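Local coordinates for lipid-transfer protein (Thermomonospora curvata, PDB 6OK1) that is a lipid-transfer protein of the thiolase superfamily, built from paired N- and C-terminal thiolase-like domains, at residues A[174-177]-A[178-182]; A[183-187]-A[188-192]; A[337-341]-A[342-346]. All coordinates share one frame; numbering follows the deposited sequence.

All three contacts are local, each between neighbouring pieces of one continuous run of chain. Contact 1 lies in the last turns of helix 167-182, contact 2 in the loop that leaves that helix, and contact 3 on the short helix 338-341 and the chain after it. Contacts 1 and 3 are largely buried; contact 2 is nearer the surface, with P185 and W188 exposed. Their chemistry follows: regular helical bonds in contact 1, turns and a CH-pi contact in contact 2, glycines and buried polar groups in contact 3. Residues 337-346, in the C-terminal thiolase-like domain, touch both of the others, chiefly through L340 and E342.

Contact 1. Residues A[174-177]-A[178-182]; sequences AVVD and RKHAA
Four main-chain hydrogen bonds of the i to i+4 kind join residues 174-177 to 178-182 within helix 167-182. R178 N donates to A174 O, K179 N to V175 O, H180 N to V176 O and A181 N to D177 O; the second, from K179 N to V175 O, is the shortest at 2.7 Å.

Side-chain packing runs mainly along the V176-H180 side. The two side chains lie side by side and point the same way, with V176 CG2 3.7 Å from H180 CE1. V176 CG2 stands anti to its own backbone nitrogen, which brings this methyl against the imidazole. A polar atom also meets the ring: V176 O lies over one face of H180, toward the rim, 3.5 Å from H180 CG, while its hydrogen bond goes to H180 N.

The polar ends of three side chains find partners elsewhere in the chain. D177 OD1 accepts a hydrogen bond from N334 ND2, and K179 reaches a salt bridge with E326 through a fully extended chain. R178 bends at chi2 and chi3 (-72° and -68°), so that its NH2 donates to R192 O and its guanidinium forms a cation-pi pair with F189. The carboxylates of D177 and D295 approach closely.

The chemistry therefore divides: main-chain bonds hold the helix itself, whereas the charged side chains tie it to other parts of the chain.

Contact 2. Residues A[183-187]-A[188-192]; sequences TNPKA and WFYQR
The Y190 ring lies flat against a proline backbone carbon: P185 CA sits 3.6 Å from the ring centroid and only 11° off the ring normal, a CH-pi contact over the face. The proline ring extends the contact, with P185 CG 4.0 Å from Y190 CE1. On the opposite face of the tyrosine lies Q191 CG, so the ring is sandwiched between aliphatic carbons. T183 C comes to the ring edge near its plane, and N184 O approaches Y190 CD1 obliquely at 3.3 Å. With CG anti to the backbone N (chi1 -176°), Y190 turns back toward the start of the loop and over P185.

Consecutive turns bring these groups together. N184 to A187 forms a type I beta turn, closed by a bond from A187 N to N184 O. Inside it K186 N donates to N184 OD1 at 3.0 Å, an Asx turn whose donor stands well above the amide carbonyl plane. A second type I turn runs from A187 to Y190, where Y190 N donates to A187 O at 3.2 Å; here too the donor comes from above the carbonyl plane. F189 to R192 then makes a type II turn. Away from the tyrosine, W188 CD1 lies over the centre of the F189 ring.

The loop joins helix 167-182 to helix 196-201 and folds back on the first of them: Q191 pairs with A182 through the main chain, and F189 packs on R178. It also reaches the C-terminal thiolase-like domain: N184 ND2 bonds E342 OE2 and W188 N pairs with E342 O, just beyond helix 338-341, while T183 OG1 bonds N364 after helix 348-359.

Contact 3. Residues A[337-341]-A[342-346]; sequences GGQLG and EAYIH
E342 N donates to G338 O at 2.9 Å, the i to i+4 bond that ends a short helical turn, and Q339 CA sends a nearly straight CA-H...O contact to A343 O at 3.3 Å. Glycines suit this turn: G337 and G338 both have positive phi, and G341 lies tight against G337 O, leaving no room for a CB.

Q339 carries most of the side-chain contact. Its chain bends at chi2 (-65°), folding the amide back over the residues that follow the helix. Q339 OE1 then meets the edge of the Y344 ring in its plane, 3.3 Å from Y344 CD1, with the amide and ring planes 70° apart. The same oxygen accepts a hydrogen bond from G347 N, and Q339 NE2 donates to N349 OD1. The tyrosine also has H346 CD2 over the centre of one ring face, 3.5 Å above the plane.

E342 runs its extended side chain away from this group: OE1 accepts from N349 ND2, and OE2 from N184 ND2. N349 ND2 is also bonded to A343 O.

Buried polar groups are thus matched with partners. Two amide donors satisfy both carboxylate oxygens of the buried E342, and N349 joins the Q339 amide, the E342 carboxylate and the A343 carbonyl, coupling helix 348-359 to the turn before it.

Contact 1. Residues A[174-177]-A[178-182]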
loop_
_atom_site.group_PDB
_atom_site.type_symbol
_atom_site.label_atom_id
_atom_site.label_comp_id
_atom_site.label_asym_id
_atom_site.label_seq_id
_atom_site.Cartn_x
_atom_site.Cartn_y
_atom_site.Cartn_z
ATOM N N ALA A 174 -22.917 7.996 20.973
ATOM C CA ALA A 174 -23.013 9.246 20.231
ATOM C C ALA A 174 -23.078 10.432 21.182
ATOM O O ALA A 174 -22.412 11.450 20.962
ATOM C CB ALA A 174 -24.239 9.217 19.317
ATOM N N VAL A 175 -23.859 10.306 22.255
ATOM C CA VAL A 175 -24.028 11.419 23.191
ATOM C C VAL A 175 -22.707 11.758 23.867
ATOM O O VAL A 175 -22.328 12.935 23.975
ATOM C CB VAL A 175 -25.123 11.085 24.222
ATOM C CG1 VAL A 175 -25.204 12.165 25.288
ATOM C CG2 VAL A 175 -26.483 10.917 23.529
ATOM N N VAL A 176 -21.975 10.743 24.345
ATOM C CA VAL A 176 -20.712 11.052 25.024
ATOM C C VAL A 176 -19.687 11.593 24.031
ATOM O O VAL A 176 -18.965 12.552 24.330
ATOM C CB VAL A 176 -20.187 9.835 25.816
ATOM C CG1 VAL A 176 -19.592 8.782 24.901
ATOM C CG2 VAL A 176 -19.136 10.280 26.860
ATOM N N ASP A 177 -19.612 11.018 22.823
ATOM C CA ASP A 177 -18.785 11.630 21.791
ATOM C C ASP A 177 -19.105 13.112 21.625
ATOM O O ASP A 177 -18.205 13.959 21.565
ATOM C CB ASP A 177 -19.017 10.950 20.430
ATOM C CG ASP A 177 -18.155 9.726 20.184
ATOM O OD1 ASP A 177 -17.194 9.449 20.914
ATOM O OD2 ASP A 177 -18.472 9.017 19.192
ATOM N N ARG A 178 -20.385 13.432 21.433
ATOM C CA ARG A 178 -20.751 14.816 21.161
ATOM C C ARG A 178 -20.579 15.690 22.400
ATOM O O ARG A 178 -20.323 16.888 22.283
ATOM C CB ARG A 178 -22.185 14.874 20.630
ATOM C CG ARG A 178 -22.311 14.291 19.185
ATOM C CD ARG A 178 -21.696 15.201 18.127
ATOM N NE ARG A 178 -22.486 16.426 18.002
ATOM C CZ ARG A 178 -23.466 16.624 17.122
ATOM N NH1 ARG A 178 -23.775 15.701 16.216
ATOM N NH2 ARG A 178 -24.134 17.778 17.143
ATOM N N LYS A 179 -20.691 15.108 23.588
ATOM C CA LYS A 179 -20.419 15.882 24.799
ATOM C C LYS A 179 -18.971 16.360 24.810
ATOM O O LYS A 179 -18.673 17.532 25.097
ATOM C CB LYS A 179 -20.715 15.029 26.029
ATOM C CG LYS A 179 -20.423 15.705 27.375
ATOM C CD LYS A 179 -20.937 14.806 28.516
ATOM C CE LYS A 179 -20.717 15.421 29.867
ATOM N NZ LYS A 179 -21.258 14.537 30.929
ATOM N N HIS A 180 -18.052 15.463 24.475
ATOM C CA HIS A 180 -16.644 15.821 24.469
ATOM C C HIS A 180 -16.312 16.718 23.290
ATOM O O HIS A 180 -15.487 17.630 23.414
ATOM C CB HIS A 180 -15.789 14.555 24.441
ATOM C CG HIS A 180 -15.952 13.702 25.663
ATOM N ND1 HIS A 180 -15.566 12.378 25.711
ATOM C CD2 HIS A 180 -16.453 13.992 26.890
ATOM C CE1 HIS A 180 -15.841 11.883 26.908
ATOM N NE2 HIS A 180 -16.369 12.847 27.648
ATOM N N ALA A 181 -16.931 16.473 22.129
ATOM C CA ALA A 181 -16.687 17.347 20.991
ATOM C C ALA A 181 -17.139 18.771 21.288
ATOM O O ALA A 181 -16.539 19.737 20.801
ATOM C CB ALA A 181 -17.399 16.832 19.740
ATOM N N ALA A 182 -18.199 18.919 22.074
ATOM C CA ALA A 182 -18.784 20.238 22.296
ATOM C C ALA A 182 -17.829 21.201 23.002
ATOM O O ALA A 182 -17.984 22.412 22.858
ATOM C CB ALA A 182 -20.073 20.095 23.090
#

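Contact 2. Residues A[183-187]-A[188-192]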
loop_
_atom_site.group_PDB
_atom_site.type_symbol
_atom_site.label_atom_id
_atom_site.label_comp_id
_atom_site.label_asym_id
_atom_site.label_seq_id
_atom_site.Cartn_x
_atom_site.Cartn_y
_atom_site.Cartn_z
ATOM N N THR A 183 -16.847 20.706 23.762
ATOM C CA THR A 183 -15.860 21.564 24.405
ATOM C C THR A 183 -14.515 21.539 23.687
ATOM O O THR A 183 -13.509 21.985 24.248
ATOM C CB THR A 183 -15.690 21.165 25.875
ATOM O OG1 THR A 183 -15.290 19.796 25.985
ATOM C CG2 THR A 183 -16.995 21.348 26.615
ATOM N N ASN A 184 -14.478 21.035 22.448
ATOM C CA ASN A 184 -13.237 20.932 21.685
ATOM C C ASN A 184 -13.261 21.930 20.534
ATOM O O ASN A 184 -13.946 21.686 19.527
ATOM C CB ASN A 184 -13.062 19.518 21.132
ATOM C CG ASN A 184 -11.820 19.394 20.296
ATOM O OD1 ASN A 184 -11.036 20.343 20.178
ATOM N ND2 ASN A 184 -11.637 18.229 19.685
ATOM N N PRO A 185 -12.527 23.047 20.616
ATOM C CA PRO A 185 -12.621 24.060 19.551
ATOM C C PRO A 185 -12.242 23.539 18.181
ATOM O O PRO A 185 -12.607 24.160 17.173
ATOM C CB PRO A 185 -11.643 25.155 20.019
ATOM C CG PRO A 185 -11.571 24.991 21.515
ATOM C CD PRO A 185 -11.696 23.507 21.746
ATOM N N LYS A 186 -11.499 22.437 18.106
ATOM C CA LYS A 186 -11.095 21.877 16.817
ATOM C C LYS A 186 -12.157 20.974 16.210
ATOM O O LYS A 186 -12.051 20.620 15.031
ATOM C CB LYS A 186 -9.804 21.078 16.978
ATOM C CG LYS A 186 -8.628 21.867 17.521
ATOM C CD LYS A 186 -8.194 22.940 16.551
ATOM C CE LYS A 186 -6.970 23.701 17.084
ATOM N NZ LYS A 186 -6.562 24.817 16.180
ATOM N N ALA A 187 -13.161 20.602 16.990
ATOM C CA ALA A 187 -14.177 19.651 16.569
ATOM C C ALA A 187 -15.236 20.313 15.703
ATOM O O ALA A 187 -15.604 21.478 15.904
ATOM C CB ALA A 187 -14.835 19.015 17.797
ATOM N N TRP A 188 -15.750 19.552 14.731
ATOM C CA TRP A 188 -16.775 20.119 13.871
ATOM C C TRP A 188 -18.007 20.475 14.670
ATOM O O TRP A 188 -18.696 21.448 14.348
ATOM C CB TRP A 188 -17.165 19.161 12.746
ATOM C CG TRP A 188 -18.096 19.833 11.790
ATOM C CD1 TRP A 188 -19.422 19.586 11.624
ATOM C CD2 TRP A 188 -17.767 20.906 10.893
ATOM N NE1 TRP A 188 -19.945 20.431 10.675
ATOM C CE2 TRP A 188 -18.947 21.250 10.211
ATOM C CE3 TRP A 188 -16.586 21.610 10.604
ATOM C CZ2 TRP A 188 -18.990 22.262 9.252
ATOM C CZ3 TRP A 188 -16.629 22.622 9.643
ATOM C CH2 TRP A 188 -17.835 22.944 8.990
ATOM N N PHE A 189 -18.299 19.711 15.720
ATOM C CA PHE A 189 -19.487 19.947 16.527
ATOM C C PHE A 189 -19.158 20.644 17.844
ATOM O O PHE A 189 -19.850 20.457 18.852
ATOM C CB PHE A 189 -20.234 18.639 16.741
ATOM C CG PHE A 189 -20.833 18.097 15.465
ATOM C CD1 PHE A 189 -21.949 18.707 14.880
ATOM C CD2 PHE A 189 -20.265 17.005 14.834
ATOM C CE1 PHE A 189 -22.493 18.229 13.700
ATOM C CE2 PHE A 189 -20.812 16.521 13.641
ATOM C CZ PHE A 189 -21.924 17.121 13.084
ATOM N N TYR A 190 -18.118 21.463 17.836
ATOM C CA TYR A 190 -17.864 22.398 18.922
ATOM C C TYR A 190 -19.143 23.147 19.287
ATOM O O TYR A 190 -19.846 23.656 18.411
ATOM C CB TYR A 190 -16.770 23.376 18.486
ATOM C CG TYR A 190 -16.321 24.375 19.544
ATOM C CD1 TYR A 190 -15.993 23.963 20.831
ATOM C CD2 TYR A 190 -16.202 25.717 19.239
ATOM C CE1 TYR A 190 -15.544 24.879 21.788
ATOM C CE2 TYR A 190 -15.756 26.628 20.181
ATOM C CZ TYR A 190 -15.445 26.204 21.453
ATOM O OH TYR A 190 -15.017 27.126 22.372
ATOM N N GLN A 191 -19.449 23.186 20.580
ATOM C CA GLN A 191 -20.604 23.909 21.114
ATOM C C GLN A 191 -21.941 23.345 20.631
ATOM O O GLN A 191 -22.964 24.025 20.705
ATOM C CB GLN A 191 -20.497 25.405 20.784
ATOM C CG GLN A 191 -19.196 26.033 21.327
ATOM C CD GLN A 191 -19.076 27.506 21.044
ATOM O OE1 GLN A 191 -19.434 27.976 19.970
ATOM N NE2 GLN A 191 -18.561 28.249 22.011
ATOM N N ARG A 192 -21.996 22.091 20.176
ATOM C CA ARG A 192 -23.244 21.522 19.661
ATOM C C ARG A 192 -23.471 20.124 20.230
ATOM O O ARG A 192 -23.530 19.134 19.497
ATOM C CB ARG A 192 -23.227 21.529 18.130
ATOM C CG ARG A 192 -23.052 22.944 17.601
ATOM C CD ARG A 192 -23.255 23.072 16.111
ATOM N NE ARG A 192 -24.609 22.711 15.706
ATOM C CZ ARG A 192 -25.127 23.009 14.519
ATOM N NH1 ARG A 192 -24.400 23.688 13.645
ATOM N NH2 ARG A 192 -26.364 22.628 14.206
#

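Contact 3. Residues A[337-341]-A[342-346]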
loop_
_atom_site.group_PDB
_atom_site.type_symbol
_atom_site.label_atom_id
_atom_site.label_comp_id
_atom_site.label_asym_id
_atom_site.label_seq_id
_atom_site.Cartn_x
_atom_site.Cartn_y
_atom_site.Cartn_z
ATOM N N GLY A 337 -13.848 13.971 21.050
ATOM C CA GLY A 337 -15.122 13.880 20.369
ATOM C C GLY A 337 -15.213 12.736 19.380
ATOM O O GLY A 337 -16.295 12.492 18.835
ATOM N N GLY A 338 -14.109 12.027 19.139
ATOM C CA GLY A 338 -14.110 10.879 18.243
ATOM C C GLY A 338 -14.146 11.241 16.772
ATOM O O GLY A 338 -14.108 12.409 16.368
ATOM N N GLN A 339 -14.201 10.191 15.938
ATOM C CA GLN A 339 -14.449 10.409 14.525
ATOM C C GLN A 339 -15.825 11.028 14.334
ATOM O O GLN A 339 -16.048 11.782 13.378
ATOM C CB GLN A 339 -14.364 9.093 13.744
ATOM C CG GLN A 339 -13.051 8.360 13.922
ATOM C CD GLN A 339 -11.893 9.136 13.369
ATOM O OE1 GLN A 339 -11.716 9.210 12.160
ATOM N NE2 GLN A 339 -11.090 9.711 14.252
ATOM N N LEU A 340 -16.759 10.688 15.234
ATOM C CA LEU A 340 -18.153 11.116 15.113
ATOM C C LEU A 340 -18.313 12.603 15.419
ATOM O O LEU A 340 -19.100 13.297 14.760
ATOM C CB LEU A 340 -19.025 10.296 16.067
ATOM C CG LEU A 340 -20.522 10.407 15.855
ATOM C CD1 LEU A 340 -20.989 9.373 14.870
ATOM C CD2 LEU A 340 -21.262 10.269 17.168
ATOM N N GLY A 341 -17.568 13.104 16.400
ATOM C CA GLY A 341 -17.719 14.462 16.906
ATOM C C GLY A 341 -16.646 15.455 16.497
ATOM O O GLY A 341 -16.929 16.646 16.353
ATOM N N GLU A 342 -15.398 15.006 16.340
ATOM C CA GLU A 342 -14.321 15.926 15.949
ATOM C C GLU A 342 -14.191 15.946 14.429
ATOM O O GLU A 342 -14.449 16.969 13.789
ATOM C CB GLU A 342 -12.991 15.546 16.606
ATOM C CG GLU A 342 -11.861 16.480 16.154
ATOM C CD GLU A 342 -10.530 16.185 16.799
ATOM O OE1 GLU A 342 -9.881 15.237 16.347
ATOM O OE2 GLU A 342 -10.120 16.903 17.728
ATOM N N ALA A 343 -13.801 14.819 13.839
ATOM C CA ALA A 343 -13.496 14.761 12.421
ATOM C C ALA A 343 -13.174 13.323 12.060
ATOM O O ALA A 343 -12.626 12.582 12.883
ATOM C CB ALA A 343 -12.298 15.647 12.053
ATOM N N TYR A 344 -13.487 12.959 10.821
ATOM C CA TYR A 344 -13.218 11.618 10.291
ATOM C C TYR A 344 -11.925 11.672 9.479
ATOM O O TYR A 344 -11.935 11.783 8.255
ATOM C CB TYR A 344 -14.393 11.151 9.442
ATOM C CG TYR A 344 -14.366 9.717 8.950
ATOM C CD1 TYR A 344 -13.762 8.695 9.681
ATOM C CD2 TYR A 344 -14.976 9.393 7.755
ATOM C CE1 TYR A 344 -13.780 7.371 9.205
ATOM C CE2 TYR A 344 -15.005 8.091 7.279
ATOM C CZ TYR A 344 -14.406 7.086 8.020
ATOM O OH TYR A 344 -14.455 5.797 7.547
ATOM N N ILE A 345 -10.785 11.593 10.179
ATOM C CA ILE A 345 -9.502 11.484 9.499
ATOM C C ILE A 345 -9.019 10.036 9.613
ATOM O O ILE A 345 -7.834 9.760 9.858
ATOM C CB ILE A 345 -8.476 12.481 10.062
ATOM C CG1 ILE A 345 -9.144 13.845 10.329
ATOM C CG2 ILE A 345 -7.330 12.620 9.081
ATOM C CD1 ILE A 345 -9.716 14.542 9.071
ATOM N N HIS A 346 -9.954 9.106 9.398
ATOM C CA HIS A 346 -9.696 7.668 9.401
ATOM C C HIS A 346 -8.797 7.272 10.573
ATOM O O HIS A 346 -7.864 6.466 10.415
ATOM C CB HIS A 346 -9.109 7.230 8.059
ATOM C CG HIS A 346 -10.050 7.404 6.907
ATOM N ND1 HIS A 346 -9.818 6.846 5.667
ATOM C CD2 HIS A 346 -11.223 8.075 6.804
ATOM C CE1 HIS A 346 -10.811 7.164 4.852
ATOM N NE2 HIS A 346 -11.672 7.912 5.517
#